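Hydrogenase/urease nickel incorporation protein HypB (Helicobacter pylori, PDB 4LPS) is a nickel- and zinc-binding GTPase required for nickel insertion into [NiFe] hydrogenase and for maturation of urease. Local coordinates at residues Ser28-Lys33 with Leu108-Ile113; Val48-Ser53 with Tyr146-Ala151; Pro55-Thr60 with Leu156-Glu161; Met152-Leu157 with Ala178-Lys183. One frame throughout, in Å; residues are numbered along the deposited sequence.

Contact 1 of 4, residues Ser28-Lys33 with Leu108-Ile113; sequences SKNDIK and LEASMI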
# COMPACT_ATOMS: atom_id res chain seq x y z
N SER A 28 -13.77 18.11 4.25
CA SER A 28 -14.31 16.78 4.02
C SER A 28 -14.51 16.45 2.54
O SER A 28 -14.97 15.36 2.22
CB SER A 28 -15.64 16.59 4.76
OG SER A 28 -15.44 16.39 6.15
N LYS A 29 -14.15 17.38 1.65
CA LYS A 29 -14.33 17.16 0.21
C LYS A 29 -13.69 15.85 -0.22
O LYS A 29 -14.33 15.02 -0.88
CB LYS A 29 -13.74 18.34 -0.58
CG LYS A 29 -14.02 18.32 -2.09
CD LYS A 29 -12.85 17.76 -2.90
CE LYS A 29 -13.06 17.97 -4.40
NZ LYS A 29 -11.96 17.37 -5.21
N ASN A 30 -12.43 15.64 0.16
CA ASN A 30 -11.79 14.36 -0.10
C ASN A 30 -12.41 13.27 0.78
O ASN A 30 -12.59 12.14 0.33
CB ASN A 30 -10.28 14.43 0.13
CG ASN A 30 -9.57 13.14 -0.28
OD1 ASN A 30 -9.45 12.83 -1.46
ND2 ASN A 30 -9.12 12.38 0.71
N ASP A 31 -12.71 13.62 2.03
CA ASP A 31 -13.34 12.70 2.97
C ASP A 31 -14.70 12.22 2.47
O ASP A 31 -15.04 11.04 2.59
CB ASP A 31 -13.49 13.36 4.34
CG ASP A 31 -12.36 13.03 5.29
OD1 ASP A 31 -11.39 12.36 4.87
OD2 ASP A 31 -12.44 13.44 6.47
N ILE A 32 -15.50 13.13 1.92
CA ILE A 32 -16.78 12.77 1.32
C ILE A 32 -16.56 11.80 0.16
O ILE A 32 -17.18 10.73 0.11
CB ILE A 32 -17.55 14.01 0.80
CG1 ILE A 32 -17.99 14.91 1.96
CG2 ILE A 32 -18.76 13.59 -0.01
CD1 ILE A 32 -18.94 14.23 2.93
N LYS A 33 -15.68 12.18 -0.76
CA LYS A 33 -15.38 11.37 -1.93
C LYS A 33 -14.79 10.00 -1.57
O LYS A 33 -15.06 9.01 -2.24
CB LYS A 33 -14.43 12.12 -2.87
CG LYS A 33 -14.29 11.46 -4.23
CD LYS A 33 -15.67 11.29 -4.88
CE LYS A 33 -15.55 10.81 -6.31
NZ LYS A 33 -16.87 10.41 -6.87
N LEU A 108 -2.13 10.80 -4.03
CA LEU A 108 -3.40 10.46 -4.65
C LEU A 108 -4.55 11.07 -3.86
O LEU A 108 -4.45 11.27 -2.65
CB LEU A 108 -3.56 8.95 -4.77
CG LEU A 108 -2.64 8.30 -5.80
CD1 LEU A 108 -2.84 6.79 -5.86
CD2 LEU A 108 -2.85 8.92 -7.18
N GLU A 109 -5.65 11.35 -4.56
CA GLU A 109 -6.88 11.77 -3.91
C GLU A 109 -8.02 10.86 -4.36
O GLU A 109 -7.93 10.24 -5.42
CB GLU A 109 -7.19 13.24 -4.23
CG GLU A 109 -6.16 14.21 -3.65
CD GLU A 109 -6.36 15.62 -4.14
OE1 GLU A 109 -5.63 16.53 -3.66
OE2 GLU A 109 -7.23 15.84 -5.01
N ALA A 110 -9.07 10.78 -3.56
CA ALA A 110 -10.17 9.85 -3.81
C ALA A 110 -10.80 10.03 -5.19
O ALA A 110 -11.17 9.05 -5.84
CB ALA A 110 -11.23 9.98 -2.73
N SER A 111 -10.93 11.28 -5.63
CA SER A 111 -11.49 11.57 -6.95
C SER A 111 -10.63 10.99 -8.08
O SER A 111 -11.15 10.69 -9.15
CB SER A 111 -11.65 13.08 -7.12
OG SER A 111 -10.42 13.76 -6.93
N MET A 112 -9.33 10.82 -7.83
CA MET A 112 -8.43 10.25 -8.83
C MET A 112 -8.66 8.75 -9.00
O MET A 112 -8.46 8.20 -10.08
CB MET A 112 -6.97 10.49 -8.44
CG MET A 112 -6.54 11.95 -8.37
SD MET A 112 -4.83 12.08 -7.81
CE MET A 112 -4.74 13.81 -7.32
N ILE A 113 -9.07 8.08 -7.92
CA ILE A 113 -9.29 6.64 -7.94
C ILE A 113 -10.48 6.27 -8.84
O ILE A 113 -10.48 5.21 -9.46
CB ILE A 113 -9.53 6.08 -6.52
CG1 ILE A 113 -8.48 6.62 -5.55
CG2 ILE A 113 -9.52 4.56 -6.53
CD1 ILE A 113 -7.06 6.19 -5.88
O HOH W 1 -9.61 15.77 -5.38
O HOH W 2 -10.86 13.54 -3.60

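Contact 2 of 4, residues Val48-Ser53 with Tyr146-Ala151; sequences VLNFMS and YNLGAA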
# COMPACT_ATOMS: atom_id res chain seq x y z
N VAL A 48 -9.73 -3.25 -0.07
CA VAL A 48 -8.85 -2.26 -0.67
C VAL A 48 -7.66 -1.90 0.22
O VAL A 48 -7.82 -1.58 1.40
CB VAL A 48 -9.63 -0.98 -1.02
CG1 VAL A 48 -8.73 0.04 -1.67
CG2 VAL A 48 -10.78 -1.33 -1.94
N LEU A 49 -6.46 -1.97 -0.36
CA LEU A 49 -5.23 -1.66 0.35
C LEU A 49 -4.56 -0.43 -0.25
O LEU A 49 -4.53 -0.26 -1.48
CB LEU A 49 -4.27 -2.85 0.32
CG LEU A 49 -4.83 -4.21 0.73
CD1 LEU A 49 -3.81 -5.31 0.51
CD2 LEU A 49 -5.28 -4.18 2.18
N ASN A 50 -4.06 0.44 0.62
CA ASN A 50 -3.34 1.64 0.20
C ASN A 50 -1.90 1.60 0.69
O ASN A 50 -1.64 1.75 1.89
CB ASN A 50 -4.06 2.89 0.71
CG ASN A 50 -3.28 4.17 0.47
OD1 ASN A 50 -2.60 4.31 -0.55
ND2 ASN A 50 -3.37 5.10 1.40
N PHE A 51 -0.96 1.39 -0.23
CA PHE A 51 0.45 1.29 0.13
C PHE A 51 1.18 2.62 -0.03
O PHE A 51 1.18 3.21 -1.11
CB PHE A 51 1.14 0.21 -0.70
CG PHE A 51 0.80 -1.19 -0.26
CD1 PHE A 51 1.48 -1.78 0.80
CD2 PHE A 51 -0.19 -1.91 -0.91
CE1 PHE A 51 1.17 -3.07 1.21
CE2 PHE A 51 -0.51 -3.20 -0.51
CZ PHE A 51 0.17 -3.78 0.55
N MET A 52 1.81 3.07 1.05
CA MET A 52 2.53 4.33 1.05
C MET A 52 3.97 4.13 1.49
O MET A 52 4.25 3.28 2.34
CB MET A 52 1.81 5.33 1.95
CG MET A 52 0.48 5.81 1.39
SD MET A 52 -0.47 6.74 2.60
CE MET A 52 -0.73 5.48 3.85
N SER A 53 4.88 4.89 0.89
CA SER A 53 6.29 4.83 1.26
C SER A 53 7.05 5.96 0.58
O SER A 53 6.48 6.71 -0.22
CB SER A 53 6.91 3.49 0.86
OG SER A 53 7.22 3.48 -0.52
N TYR A 146 -4.70 12.12 3.04
CA TYR A 146 -5.82 11.87 2.12
C TYR A 146 -6.40 10.46 2.21
O TYR A 146 -5.82 9.50 1.71
CB TYR A 146 -5.38 12.15 0.68
CG TYR A 146 -4.97 13.59 0.46
CD1 TYR A 146 -3.67 14.01 0.69
CD2 TYR A 146 -5.90 14.54 0.05
CE1 TYR A 146 -3.30 15.33 0.50
CE2 TYR A 146 -5.54 15.86 -0.15
CZ TYR A 146 -4.24 16.24 0.09
OH TYR A 146 -3.88 17.56 -0.11
N ASN A 147 -7.55 10.35 2.87
CA ASN A 147 -8.34 9.12 2.88
C ASN A 147 -8.69 8.69 1.46
O ASN A 147 -9.18 9.50 0.67
CB ASN A 147 -9.62 9.31 3.70
CG ASN A 147 -10.23 7.99 4.14
OD1 ASN A 147 -10.13 6.97 3.45
ND2 ASN A 147 -10.88 8.00 5.30
N LEU A 148 -8.43 7.43 1.12
CA LEU A 148 -8.80 6.92 -0.19
C LEU A 148 -9.90 5.86 -0.06
O LEU A 148 -10.24 5.18 -1.03
CB LEU A 148 -7.58 6.34 -0.91
CG LEU A 148 -6.42 7.31 -1.14
CD1 LEU A 148 -5.22 6.60 -1.76
CD2 LEU A 148 -6.86 8.48 -2.00
N GLY A 149 -10.46 5.74 1.14
CA GLY A 149 -11.49 4.76 1.40
C GLY A 149 -10.97 3.35 1.61
O GLY A 149 -11.74 2.40 1.59
N ALA A 150 -9.66 3.22 1.81
CA ALA A 150 -9.04 1.90 1.93
C ALA A 150 -9.44 1.19 3.23
O ALA A 150 -9.72 1.84 4.24
CB ALA A 150 -7.53 2.02 1.85
N ALA A 151 -9.47 -0.13 3.17
CA ALA A 151 -9.65 -0.96 4.37
C ALA A 151 -8.38 -0.93 5.21
O ALA A 151 -8.44 -0.91 6.44
CB ALA A 151 -10.02 -2.38 3.98
O HOH W 3 -3.50 8.21 1.23

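Contact 3 of 4, residues Pro55-Thr60 with Leu156-Glu161; sequences PGSGKT and LLSVPE. With MG (magnesium ion), chain C; GDP (guanosine-5'-diphosphate), chain D; PO4 (phosphate ion), chain E.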
# COMPACT_ATOMS: atom_id res chain seq x y z
N PRO A 55 9.79 7.18 -2.26
CA PRO A 55 10.16 6.60 -3.55
C PRO A 55 11.22 5.51 -3.39
O PRO A 55 12.21 5.73 -2.68
CB PRO A 55 10.71 7.80 -4.34
CG PRO A 55 10.08 9.00 -3.69
CD PRO A 55 9.96 8.65 -2.24
N GLY A 56 11.01 4.36 -4.03
CA GLY A 56 12.01 3.31 -4.04
C GLY A 56 12.08 2.38 -2.84
O GLY A 56 13.03 1.61 -2.71
N SER A 57 11.09 2.44 -1.95
CA SER A 57 11.07 1.55 -0.79
C SER A 57 10.79 0.08 -1.15
O SER A 57 11.02 -0.81 -0.33
CB SER A 57 10.05 2.03 0.24
OG SER A 57 10.44 3.28 0.78
N GLY A 58 10.31 -0.17 -2.37
CA GLY A 58 10.05 -1.53 -2.81
C GLY A 58 8.60 -1.92 -3.03
O GLY A 58 8.28 -3.11 -3.03
N LYS A 59 7.72 -0.94 -3.23
CA LYS A 59 6.30 -1.20 -3.43
C LYS A 59 5.98 -2.04 -4.67
O LYS A 59 5.29 -3.06 -4.57
CB LYS A 59 5.52 0.13 -3.52
CG LYS A 59 5.59 0.97 -2.26
CD LYS A 59 4.67 2.19 -2.36
CE LYS A 59 5.15 3.17 -3.42
NZ LYS A 59 6.59 3.51 -3.28
N THR A 60 6.46 -1.61 -5.83
CA THR A 60 6.16 -2.31 -7.08
C THR A 60 6.74 -3.72 -7.08
O THR A 60 6.09 -4.67 -7.52
CB THR A 60 6.69 -1.54 -8.30
OG1 THR A 60 6.07 -0.25 -8.36
CG2 THR A 60 6.39 -2.30 -9.59
N LEU A 156 5.55 1.20 3.96
CA LEU A 156 6.85 0.56 3.87
C LEU A 156 7.95 1.51 4.33
O LEU A 156 7.97 2.68 3.97
CB LEU A 156 7.16 0.10 2.44
CG LEU A 156 6.47 -1.15 1.88
CD1 LEU A 156 5.00 -0.92 1.58
CD2 LEU A 156 7.20 -1.62 0.63
N LEU A 157 8.84 0.99 5.17
CA LEU A 157 10.08 1.68 5.50
C LEU A 157 11.23 0.76 5.10
O LEU A 157 11.40 -0.31 5.67
CB LEU A 157 10.15 2.02 6.99
CG LEU A 157 11.50 2.55 7.49
CD1 LEU A 157 11.89 3.81 6.73
CD2 LEU A 157 11.48 2.81 8.99
N SER A 158 12.01 1.18 4.11
CA SER A 158 13.09 0.34 3.62
C SER A 158 14.33 0.54 4.47
O SER A 158 14.57 1.64 4.98
CB SER A 158 13.38 0.61 2.14
OG SER A 158 14.27 1.70 1.98
N VAL A 159 15.08 -0.54 4.66
CA VAL A 159 16.28 -0.52 5.48
C VAL A 159 17.26 0.59 5.08
O VAL A 159 17.77 1.29 5.95
CB VAL A 159 17.00 -1.90 5.45
CG1 VAL A 159 18.44 -1.78 5.91
CG2 VAL A 159 16.26 -2.90 6.32
N PRO A 160 17.54 0.76 3.77
CA PRO A 160 18.49 1.82 3.41
C PRO A 160 18.05 3.24 3.77
O PRO A 160 18.91 4.12 3.81
CB PRO A 160 18.61 1.68 1.88
CG PRO A 160 18.24 0.26 1.60
CD PRO A 160 17.16 -0.05 2.59
N GLU A 161 16.76 3.47 4.02
CA GLU A 161 16.29 4.82 4.37
C GLU A 161 16.75 5.26 5.76
O GLU A 161 16.88 6.45 6.03
CB GLU A 161 14.76 4.89 4.31
CG GLU A 161 14.17 4.69 2.92
CD GLU A 161 12.66 4.55 2.94
OE1 GLU A 161 11.98 5.37 3.60
OE2 GLU A 161 12.14 3.60 2.31
MG MG C . 6.79 1.89 -7.77
PB GDP D . 9.10 1.43 -5.41
O1B GDP D . 9.65 2.62 -6.16
O2B GDP D . 7.93 0.83 -6.15
O3B GDP D . 8.62 1.85 -4.04
O3A GDP D . 10.26 0.34 -5.22
PA GDP D . 10.84 -0.56 -6.43
O1A GDP D . 10.03 -1.82 -6.57
O2A GDP D . 10.88 0.20 -7.73
O5' GDP D . 12.30 -0.93 -5.90
C5' GDP D . 13.37 -0.00 -6.02
C4' GDP D . 14.68 -0.78 -5.98
O4' GDP D . 14.74 -1.56 -4.79
C3' GDP D . 14.77 -1.76 -7.14
O3' GDP D . 16.11 -1.74 -7.63
C2' GDP D . 14.49 -3.11 -6.53
O2' GDP D . 15.23 -4.13 -7.21
C1' GDP D . 14.99 -2.93 -5.12
N9 GDP D . 14.30 -3.79 -4.14
C8 GDP D . 12.98 -3.96 -3.96
N7 GDP D . 12.74 -4.82 -2.94
C5 GDP D . 13.93 -5.20 -2.43
C6 GDP D . 14.41 -6.08 -1.34
O6 GDP D . 13.61 -6.70 -0.62
N1 GDP D . 15.73 -6.19 -1.15
C2 GDP D . 16.62 -5.52 -1.92
N2 GDP D . 17.94 -5.67 -1.68
N3 GDP D . 16.25 -4.70 -2.93
C4 GDP D . 14.95 -4.51 -3.22
P PO4 E . 7.44 5.17 -6.44
O1 PO4 E . 6.08 5.81 -6.56
O2 PO4 E . 7.43 3.86 -7.18
O3 PO4 E . 8.48 6.08 -7.04
O4 PO4 E . 7.75 4.93 -4.99
O HOH W 4 13.52 4.57 -0.64
O HOH W 5 8.82 1.84 -8.78

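Contact 4 of 4, residues Met152-Leu157 with Ala178-Lys183; sequences MNIVLL and AVIISK. With GDP (guanosine-5'-diphosphate), chain D.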
# COMPACT_ATOMS: atom_id res chain seq x y z
N MET A 152 -7.24 -0.95 4.54
CA MET A 152 -5.95 -0.86 5.22
C MET A 152 -5.03 0.12 4.52
O MET A 152 -4.95 0.16 3.29
CB MET A 152 -5.26 -2.22 5.32
CG MET A 152 -6.06 -3.32 6.00
SD MET A 152 -5.07 -4.80 6.27
CE MET A 152 -4.07 -4.27 7.67
N ASN A 153 -4.33 0.91 5.32
CA ASN A 153 -3.26 1.76 4.84
C ASN A 153 -1.95 1.23 5.39
O ASN A 153 -1.73 1.20 6.60
CB ASN A 153 -3.49 3.21 5.25
CG ASN A 153 -4.85 3.73 4.81
OD1 ASN A 153 -5.03 4.13 3.66
ND2 ASN A 153 -5.81 3.71 5.73
N ILE A 154 -1.08 0.78 4.49
CA ILE A 154 0.14 0.10 4.89
C ILE A 154 1.37 0.87 4.42
O ILE A 154 1.46 1.28 3.26
CB ILE A 154 0.17 -1.34 4.36
CG1 ILE A 154 -1.03 -2.11 4.93
CG2 ILE A 154 1.48 -2.02 4.73
CD1 ILE A 154 -1.32 -3.43 4.24
N VAL A 155 2.31 1.08 5.34
CA VAL A 155 3.50 1.88 5.08
C VAL A 155 4.77 1.04 5.03
O VAL A 155 5.04 0.25 5.93
CB VAL A 155 3.67 2.99 6.14
CG1 VAL A 155 4.90 3.82 5.85
CG2 VAL A 155 2.43 3.88 6.19
N LEU A 156 5.55 1.20 3.96
CA LEU A 156 6.85 0.56 3.87
C LEU A 156 7.95 1.51 4.33
O LEU A 156 7.97 2.68 3.97
CB LEU A 156 7.16 0.10 2.44
CG LEU A 156 6.47 -1.15 1.88
CD1 LEU A 156 5.00 -0.92 1.58
CD2 LEU A 156 7.20 -1.62 0.63
N LEU A 157 8.84 0.99 5.17
CA LEU A 157 10.08 1.68 5.50
C LEU A 157 11.23 0.76 5.10
O LEU A 157 11.40 -0.31 5.67
CB LEU A 157 10.15 2.02 6.99
CG LEU A 157 11.50 2.55 7.49
CD1 LEU A 157 11.89 3.81 6.73
CD2 LEU A 157 11.48 2.81 8.99
N ALA A 178 -0.46 -1.27 9.38
CA ALA A 178 0.67 -2.18 9.40
C ALA A 178 1.90 -1.48 8.83
O ALA A 178 1.79 -0.64 7.93
CB ALA A 178 0.37 -3.45 8.61
N VAL A 179 3.07 -1.83 9.35
CA VAL A 179 4.31 -1.29 8.84
C VAL A 179 5.17 -2.43 8.32
O VAL A 179 5.32 -3.46 8.98
CB VAL A 179 5.09 -0.49 9.91
CG1 VAL A 179 6.39 0.07 9.34
CG2 VAL A 179 4.24 0.64 10.46
N ILE A 180 5.70 -2.25 7.12
CA ILE A 180 6.62 -3.23 6.55
C ILE A 180 8.04 -2.67 6.52
O ILE A 180 8.29 -1.65 5.89
CB ILE A 180 6.20 -3.62 5.12
CG1 ILE A 180 4.83 -4.29 5.13
CG2 ILE A 180 7.24 -4.53 4.48
CD1 ILE A 180 4.23 -4.45 3.75
N ILE A 181 8.96 -3.35 7.20
CA ILE A 181 10.38 -3.04 7.04
C ILE A 181 10.87 -3.79 5.82
O ILE A 181 11.12 -5.00 5.87
CB ILE A 181 11.20 -3.43 8.29
CG1 ILE A 181 10.69 -2.70 9.53
CG2 ILE A 181 12.68 -3.12 8.07
CD1 ILE A 181 11.41 -3.08 10.82
N SER A 182 11.01 -3.07 4.71
CA SER A 182 11.31 -3.71 3.43
C SER A 182 12.81 -3.75 3.19
O SER A 182 13.57 -3.06 3.87
CB SER A 182 10.59 -3.00 2.29
OG SER A 182 10.90 -1.63 2.23
N LYS A 183 13.22 -4.56 2.21
CA LYS A 183 14.63 -4.81 1.93
C LYS A 183 15.36 -5.28 3.19
O LYS A 183 16.47 -4.83 3.50
CB LYS A 183 15.30 -3.57 1.34
CG LYS A 183 14.47 -2.90 0.25
CD LYS A 183 15.22 -1.78 -0.46
CE LYS A 183 14.33 -1.09 -1.49
NZ LYS A 183 15.06 -0.03 -2.26
PB GDP D . 9.10 1.43 -5.41
O1B GDP D . 9.65 2.62 -6.16
O2B GDP D . 7.93 0.83 -6.15
O3B GDP D . 8.62 1.85 -4.04
O3A GDP D . 10.26 0.34 -5.22
PA GDP D . 10.84 -0.56 -6.43
O1A GDP D . 10.03 -1.82 -6.57
O2A GDP D . 10.88 0.20 -7.73
O5' GDP D . 12.30 -0.93 -5.90
C5' GDP D . 13.37 -0.00 -6.02
C4' GDP D . 14.68 -0.78 -5.98
O4' GDP D . 14.74 -1.56 -4.79
C3' GDP D . 14.77 -1.76 -7.14
O3' GDP D . 16.11 -1.74 -7.63
C2' GDP D . 14.49 -3.11 -6.53
O2' GDP D . 15.23 -4.13 -7.21
C1' GDP D . 14.99 -2.93 -5.12
N9 GDP D . 14.30 -3.79 -4.14
C8 GDP D . 12.98 -3.96 -3.96
N7 GDP D . 12.74 -4.82 -2.94
C5 GDP D . 13.93 -5.20 -2.43
C6 GDP D . 14.41 -6.08 -1.34
O6 GDP D . 13.61 -6.70 -0.62
N1 GDP D . 15.73 -6.19 -1.15
C2 GDP D . 16.62 -5.52 -1.92
N2 GDP D . 17.94 -5.67 -1.68
N3 GDP D . 16.25 -4.70 -2.93
C4 GDP D . 14.95 -4.51 -3.22

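Contact 1 of 4, residues Ser28-Lys33 with Leu108-Ile113
N30 and A110 make the direct polar link between residues 28-33, at the start of helix 29-43, and residues 108-113, where helix 110-122 begins. The backbone N of A110 donates to N30 OD1 at 3.0 Å along a nearly straight path, 166° at the hydrogen, and the donor lies in the plane of the amide carbonyl. CG of N30 stands anti to its own backbone N (chi1 -174°), which directs CG toward residues 108-113. Its second branch, ND2, is held by the backbone O of N147.

Water adds further links. One molecule donates to N30 OD1 at 2.7 Å and accepts from S111 N at 3.0 Å; the amide oxygen thus serves two successive N-H groups in the first turn of helix 110-122, one directly and one through solvent. A second molecule bonds to S111 OG at 2.7 Å and lies between E109 OE2, at a doubtfully short distance, and K29 NZ, from which it accepts weakly; NZ and OE2 themselves are 5.0 Å apart.

Apolar packing is modest. The aliphatic part of K33 lies against A110, with CG 3.7 Å from A110 CB and beside the backbone of S111, and beyond it the ammonium group forms a salt bridge with E114. OE1 of E109 is hydrogen-bonded to NE2 of H107, inferred to be a nickel ligand. This surface contact therefore joins the first turns of helices 29-43 and 110-122 through an asparagine-to-backbone bond and water, beside the metal-binding region of a G3E-family GTPase.

Contact 2 of 4, residues Val48-Ser53 with Tyr146-Ala151
A buried loop-on-strand contact brings L148, A150 and A151, in the irregular connection leading to strand 152-158, against V48 and N50 at the beginning of the central strand 47-52. One backbone bond crosses it: A151 N donates to V48 O at 2.8 Å, bent to 133° at the hydrogen and with the donor tilted 22° from the carbonyl plane. The CB atoms of A150 and A151 pack against the same carbonyl, lying 3.6 and 3.5 Å from V48 O.

Between the side chains, apolar contacts surround one buried amide. A150 CB touches N50 CB at 3.8 Å and lies close to CG1 of V48. L148 crosses the side chain of N50 at about a right angle and brings CD1 over the amide, 3.7 Å from OD1 and only slightly farther from CG and ND2. CG of N50 is anti to its backbone N (chi1 172°), which points CG toward L148. The amide is nevertheless satisfied: OD1 accepts from N136 ND2, while ND2 bonds to N153 OD1 and, weakly, to a water that donates to Y146 O at 2.7 Å.

The loop is shaped from within by an Asx turn, N147 OD1 accepting from G149 N at 2.6 Å, and G149 takes a positive phi. Y41 of helix 29-43 covers V48 and bonds through OH to L148 O, I134 of strand 131-135 touches V48, N50 and L148, and N50 pairs through its backbone with M152 and I154 of the adjoining strand 152-158.

Contact 3 of 4, residues Pro55-Thr60 with Leu156-Glu161
The carboxylate of E161 is wedged between S57 and S158. S158 N stands over one face, reaching OE2 at 3.0 Å from 71° out of the plane. S158 OG comes to the same oxygen on its anti side, at 2.9 Å and closer to the plane, while S57 OG approaches from the other side, only moderately out of the plane; its modelled separation from OE2 is too short to be taken literally. The other oxygen, OE1, is hydrogen-bonded to S54 OG. Several donors thus fix the rotation of the carboxylate.

Next to this polar cluster, L156 CD2 lies 3.9 Å from G58 C and almost as near K59 N, so the leucine backs the peptide that faces the nucleotide. That turn wraps the beta-phosphate of GDP: G58 N and K59 N both donate to O3B, at 3.1 and 3.0 Å, and T60 N donates almost straight to O2B at 2.9 Å. K59 NZ, its chain bent at chi3 and chi4, also bonds to O3B at 2.7 Å. T60 OG1 binds magnesium at 2.3 Å, with D86 and E135 as further protein ligands. The sequence GSGKT belongs to the P-loop (Walker A motif) of a SIMIBI-class GTPase, resting on the end of strand 152-158.

Contact 4 of 4, residues Met152-Leu157 with Ala178-Lys183
V155 and L157 each use both backbone groups to hold the chain of A178-S182. V155 N donates to A178 O at 3.2 Å and V155 O accepts from I180 N at 2.8 Å; two residues on, L157 N donates to I180 O at 2.8 Å and L157 O accepts from S182 N at 2.9 Å. The two bonds donated by V155 and L157 run nearly along the C=O axis. The last is more bent, 148° at the hydrogen, and its donor stands above the carbonyl plane. CA-H groups of I154, V179, L156 and I181 add weaker contacts to the four accepting oxygens.

This alternation is that of parallel strands, here 24° apart in direction. Strands 152-158 and 178-182 are neighbours in the central sheet and are joined through helices 165-168 and 170-174, a beta-alpha-beta crossover of the P-loop fold.

On the face bearing I154, L156, A178 and I180, I154 CG2 meets I180 CD1 at 3.8 Å, while L156 and I180 lie side by side; F224 of helix 218-234 covers I154 and I180. The opposite face, with V179 and I181, is covered by helix 194-204.

Other polar groups find partners outside the pair: N153 N bonds to D177 OD2, and S182 OG, in the crowded position between backbone N and carbonyl carbon (chi1 56°), reaches S57 O. A178 N is buried without a partner. K183 lays CG 3.6 Å from C5 and C6 of guanine, and its NZ bonds to GDP O4' at 3.0 Å and to G56 O.

Contacts 2, 3 and 4 all reach the same sheet, where strands 47-52, 152-158 and 178-182 lie side by side, whereas contact 1 sits at the surface, its centre about 25 Å from that of contact 3 and across the centre of the chain. Contact 1 is tied to contact 2 by N30 ND2 and N147 O, 2.9 Å apart. From contact 2 the strand runs into the P-loop, S53 OG lying 2.8 Å from K59 NZ. Contacts 3 and 4 share L156 and L157 and both touch GDP; S182 OG meets S57 O at 2.7 Å, so the phosphate-binding and guanine-contacting segments are hydrogen-bonded to one another.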